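Local atomic coordinates of beta-1,4-galactanase (Humicola insolens, PDB entry 1HJQ), a protein that hydrolyses the beta-1,4-galactosidic linkages of type I arabinogalactans, as a family 53 glycoside hydrolase built on a TIM barrel. Residues L59-K70 and S116-I125. Sequence-based numbering, arbitrary orientation.
Sequences LDYNIQLARRAK and SMNRFADAGI
Phe-120 is the knob here: its ring pushes from helix 116-123 into a hole on helix 59-70 formed by Leu-59, Asn-62, Ile-63 and Ala-66. Ile-63 lies over one ring face through CG1, while the methyl of Ala-66 meets the ring edge in plane, its CB 3.7 Å from CE2 of Phe-120. That same methyl touches CG2 of Ile-125, and CD1 of Ile-125 reaches the backbone of Arg-67, 3.5 Å from its CA. Beneath this tight apolar layer runs strand 75-80, with Ile-78 against Phe-120 and Leu-76 against both Ala-66 and Ile-125.

The outer side is polar and looser. Arg-119 leaves its helix with CG anti to the backbone N (chi1 -166°), then bends at chi2, which carries the guanidinium past Leu-59 to Asp-60. NH2 of Arg-119 bonds OD1 of Asp-60 in a salt bridge, NH1 adding a weak second bond to the same oxygen; the two planes stand 81° apart, so this is no flat two-oxygen pairing. At the C-terminal end, an extended Lys-70 gives its NZ to the carbonyl O of Gly-124 (2.9 Å), in the Schellman motif closing helix 102-123.

Segments 59-70 and 116-123, inclined at 38°, belong to neighbouring outer helices of the TIM barrel, joined by an apolar inner seam, an outer salt bridge and a terminal lysine-to-carbonyl bond, whose positive charge probably offsets the partial negative charge of the helix-end carbonyls.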
loop_
_atom_site.group_PDB
_atom_site.type_symbol
_atom_site.label_atom_id
_atom_site.label_comp_id
_atom_site.label_asym_id
_atom_site.label_seq_id
_atom_site.Cartn_x
_atom_site.Cartn_y
_atom_site.Cartn_z
ATOM N N LEU A 59 16.124 -1.765 -3.320
ATOM C CA LEU A 59 16.318 -2.849 -2.370
ATOM C C LEU A 59 17.129 -2.486 -1.126
ATOM O O LEU A 59 16.641 -2.625 -0.007
ATOM C CB LEU A 59 16.953 -4.043 -3.077
ATOM C CG LEU A 59 16.676 -5.378 -2.388
ATOM C CD1 LEU A 59 15.158 -5.561 -2.225
ATOM C CD2 LEU A 59 17.282 -6.511 -3.218
ATOM N N ASP A 60 18.361 -2.024 -1.314
ATOM C CA ASP A 60 19.206 -1.660 -0.183
ATOM C C ASP A 60 18.473 -0.698 0.741
ATOM O O ASP A 60 18.463 -0.873 1.961
ATOM C CB ASP A 60 20.505 -1.006 -0.668
ATOM C CG ASP A 60 21.289 -1.894 -1.618
ATOM O OD1 ASP A 60 21.465 -3.097 -1.314
ATOM O OD2 ASP A 60 21.737 -1.383 -2.668
ATOM N N TYR A 61 17.864 0.322 0.144
ATOM C CA TYR A 61 17.113 1.329 0.878
ATOM C C TYR A 61 16.020 0.688 1.722
ATOM O O TYR A 61 15.833 1.046 2.885
ATOM C CB TYR A 61 16.486 2.335 -0.104
ATOM C CG TYR A 61 15.629 3.409 0.544
ATOM C CD1 TYR A 61 14.357 3.118 1.040
ATOM C CD2 TYR A 61 16.105 4.708 0.687
ATOM C CE1 TYR A 61 13.585 4.094 1.669
ATOM C CE2 TYR A 61 15.343 5.691 1.313
ATOM C CZ TYR A 61 14.086 5.379 1.803
ATOM O OH TYR A 61 13.341 6.351 2.441
ATOM N N ASN A 62 15.296 -0.261 1.142
ATOM C CA ASN A 62 14.216 -0.910 1.868
ATOM C C ASN A 62 14.695 -1.877 2.930
ATOM O O ASN A 62 13.966 -2.167 3.878
ATOM C CB ASN A 62 13.271 -1.613 0.893
ATOM C CG ASN A 62 12.314 -0.648 0.227
ATOM O OD1 ASN A 62 11.367 -0.165 0.853
ATOM N ND2 ASN A 62 12.564 -0.342 -1.041
ATOM N N ILE A 63 15.917 -2.375 2.785
ATOM C CA ILE A 63 16.455 -3.289 3.778
ATOM C C ILE A 63 16.834 -2.536 5.044
ATOM O O ILE A 63 16.663 -3.045 6.148
ATOM C CB ILE A 63 17.671 -4.045 3.240
ATOM C CG1 ILE A 63 17.186 -5.108 2.256
ATOM C CG2 ILE A 63 18.467 -4.659 4.388
ATOM C CD1 ILE A 63 18.250 -6.061 1.808
ATOM N N GLN A 64 17.343 -1.317 4.888
ATOM C CA GLN A 64 17.712 -0.511 6.049
ATOM C C GLN A 64 16.430 -0.189 6.815
ATOM O O GLN A 64 16.407 -0.224 8.048
ATOM C CB GLN A 64 18.402 0.783 5.612
ATOM C CG GLN A 64 19.581 1.172 6.498
ATOM C CD GLN A 64 20.283 2.433 6.022
ATOM O OE1 GLN A 64 20.674 2.539 4.852
ATOM N NE2 GLN A 64 20.449 3.400 6.925
ATOM N N LEU A 65 15.362 0.105 6.078
ATOM C CA LEU A 65 14.073 0.416 6.686
ATOM C C LEU A 65 13.487 -0.778 7.419
ATOM O O LEU A 65 13.067 -0.671 8.570
ATOM C CB LEU A 65 13.076 0.878 5.626
ATOM C CG LEU A 65 13.189 2.339 5.208
ATOM C CD1 LEU A 65 12.053 2.707 4.259
ATOM C CD2 LEU A 65 13.131 3.193 6.452
ATOM N N ALA A 66 13.454 -1.913 6.737
ATOM C CA ALA A 66 12.917 -3.135 7.322
ATOM C C ALA A 66 13.605 -3.431 8.649
ATOM O O ALA A 66 12.955 -3.571 9.684
ATOM C CB ALA A 66 13.109 -4.294 6.359
ATOM N N ARG A 67 14.928 -3.514 8.613
ATOM C CA ARG A 67 15.695 -3.801 9.805
ATOM C C ARG A 67 15.259 -2.860 10.924
ATOM O O ARG A 67 15.022 -3.292 12.051
ATOM C CB ARG A 67 17.183 -3.653 9.497
ATOM C CG ARG A 67 18.105 -4.281 10.515
ATOM C CD ARG A 67 19.529 -4.269 10.000
ATOM N NE ARG A 67 19.738 -5.240 8.927
ATOM C CZ ARG A 67 20.622 -5.083 7.945
ATOM N NH1 ARG A 67 21.372 -3.988 7.898
ATOM N NH2 ARG A 67 20.766 -6.019 7.016
ATOM N N ARG A 68 15.128 -1.578 10.612
ATOM C CA ARG A 68 14.698 -0.605 11.614
ATOM C C ARG A 68 13.275 -0.892 12.083
ATOM O O ARG A 68 12.997 -0.896 13.275
ATOM C CB ARG A 68 14.774 0.820 11.050
ATOM C CG ARG A 68 16.184 1.401 11.014
ATOM C CD ARG A 68 16.220 2.779 10.359
ATOM N NE ARG A 68 15.319 3.726 11.014
ATOM C CZ ARG A 68 15.229 5.013 10.693
ATOM N NH1 ARG A 68 15.990 5.506 9.724
ATOM N NH2 ARG A 68 14.378 5.803 11.342
ATOM N N ALA A 69 12.375 -1.127 11.135
ATOM C CA ALA A 69 10.981 -1.412 11.455
ATOM C C ALA A 69 10.866 -2.611 12.394
ATOM O O ALA A 69 10.050 -2.615 13.319
ATOM C CB ALA A 69 10.208 -1.675 10.176
ATOM N N LYS A 70 11.688 -3.623 12.141
ATOM C CA LYS A 70 11.711 -4.836 12.941
ATOM C C LYS A 70 12.193 -4.542 14.372
ATOM O O LYS A 70 11.633 -5.054 15.344
ATOM C CB LYS A 70 12.634 -5.859 12.270
ATOM C CG LYS A 70 12.790 -7.184 13.005
ATOM C CD LYS A 70 13.923 -8.004 12.387
ATOM C CE LYS A 70 14.106 -9.350 13.082
ATOM N NZ LYS A 70 15.269 -10.101 12.513
ATOM N N SER A 116 14.873 -10.415 -4.880
ATOM C CA SER A 116 14.487 -9.391 -3.921
ATOM C C SER A 116 14.019 -9.999 -2.599
ATOM O O SER A 116 14.461 -9.588 -1.524
ATOM C CB SER A 116 13.379 -8.510 -4.493
ATOM O OG SER A 116 13.842 -7.717 -5.567
ATOM N N MET A 117 13.114 -10.968 -2.670
ATOM C CA MET A 117 12.621 -11.599 -1.456
ATOM C C MET A 117 13.757 -12.304 -0.724
ATOM O O MET A 117 13.859 -12.235 0.503
ATOM C CB MET A 117 11.505 -12.580 -1.794
ATOM C CG MET A 117 10.227 -11.905 -2.287
ATOM S SD MET A 117 9.292 -11.043 -0.989
ATOM C CE MET A 117 10.116 -9.444 -0.973
ATOM N N ASN A 118 14.624 -12.974 -1.476
ATOM C CA ASN A 118 15.749 -13.670 -0.866
ATOM C C ASN A 118 16.682 -12.668 -0.203
ATOM O O ASN A 118 17.432 -13.000 0.712
ATOM C CB ASN A 118 16.514 -14.491 -1.908
ATOM C CG ASN A 118 15.866 -15.830 -2.178
ATOM O OD1 ASN A 118 15.408 -16.502 -1.256
ATOM N ND2 ASN A 118 15.837 -16.236 -3.443
ATOM N N ARG A 119 16.624 -11.429 -0.667
ATOM C CA ARG A 119 17.460 -10.383 -0.108
ATOM C C ARG A 119 17.060 -10.162 1.352
ATOM O O ARG A 119 17.914 -9.989 2.225
ATOM C CB ARG A 119 17.282 -9.106 -0.915
ATOM C CG ARG A 119 18.326 -8.069 -0.640
ATOM C CD ARG A 119 19.699 -8.509 -1.105
ATOM N NE ARG A 119 20.697 -7.530 -0.686
ATOM C CZ ARG A 119 20.828 -6.314 -1.209
ATOM N NH1 ARG A 119 20.032 -5.914 -2.192
ATOM N NH2 ARG A 119 21.743 -5.485 -0.723
ATOM N N PHE A 120 15.756 -10.176 1.615
ATOM C CA PHE A 120 15.259 -10.006 2.975
ATOM C C PHE A 120 15.516 -11.273 3.789
ATOM O O PHE A 120 15.931 -11.205 4.945
ATOM C CB PHE A 120 13.759 -9.696 2.973
ATOM C CG PHE A 120 13.432 -8.304 2.536
ATOM C CD1 PHE A 120 13.116 -8.029 1.211
ATOM C CD2 PHE A 120 13.468 -7.257 3.447
ATOM C CE1 PHE A 120 12.843 -6.729 0.797
ATOM C CE2 PHE A 120 13.198 -5.952 3.045
ATOM C CZ PHE A 120 12.886 -5.688 1.719
ATOM N N ALA A 121 15.268 -12.426 3.176
ATOM C CA ALA A 121 15.475 -13.708 3.834
ATOM C C ALA A 121 16.914 -13.835 4.320
ATOM O O ALA A 121 17.163 -14.149 5.485
ATOM C CB ALA A 121 15.154 -14.837 2.875
ATOM N N ASP A 122 17.859 -13.589 3.418
ATOM C CA ASP A 122 19.272 -13.681 3.755
ATOM C C ASP A 122 19.663 -12.648 4.804
ATOM O O ASP A 122 20.599 -12.860 5.578
ATOM C CB ASP A 122 20.135 -13.484 2.503
ATOM C CG ASP A 122 19.888 -14.550 1.449
ATOM O OD1 ASP A 122 19.335 -15.625 1.791
ATOM O OD2 ASP A 122 20.261 -14.312 0.280
ATOM N N ALA A 123 18.946 -11.528 4.824
ATOM C CA ALA A 123 19.221 -10.464 5.774
ATOM C C ALA A 123 18.594 -10.773 7.123
ATOM O O ALA A 123 18.848 -10.079 8.101
ATOM C CB ALA A 123 18.694 -9.159 5.247
ATOM N N GLY A 124 17.774 -11.818 7.171
ATOM C CA GLY A 124 17.124 -12.196 8.413
ATOM C C GLY A 124 15.905 -11.346 8.727
ATOM O O GLY A 124 15.458 -11.278 9.876
ATOM N N ILE A 125 15.376 -10.689 7.698
ATOM C CA ILE A 125 14.200 -9.834 7.823
ATOM C C ILE A 125 12.972 -10.646 7.418
ATOM O O ILE A 125 12.983 -11.312 6.390
ATOM C CB ILE A 125 14.280 -8.619 6.862
ATOM C CG1 ILE A 125 15.559 -7.807 7.115
ATOM C CG2 ILE A 125 13.024 -7.767 7.006
ATOM C CD1 ILE A 125 15.584 -7.067 8.422
#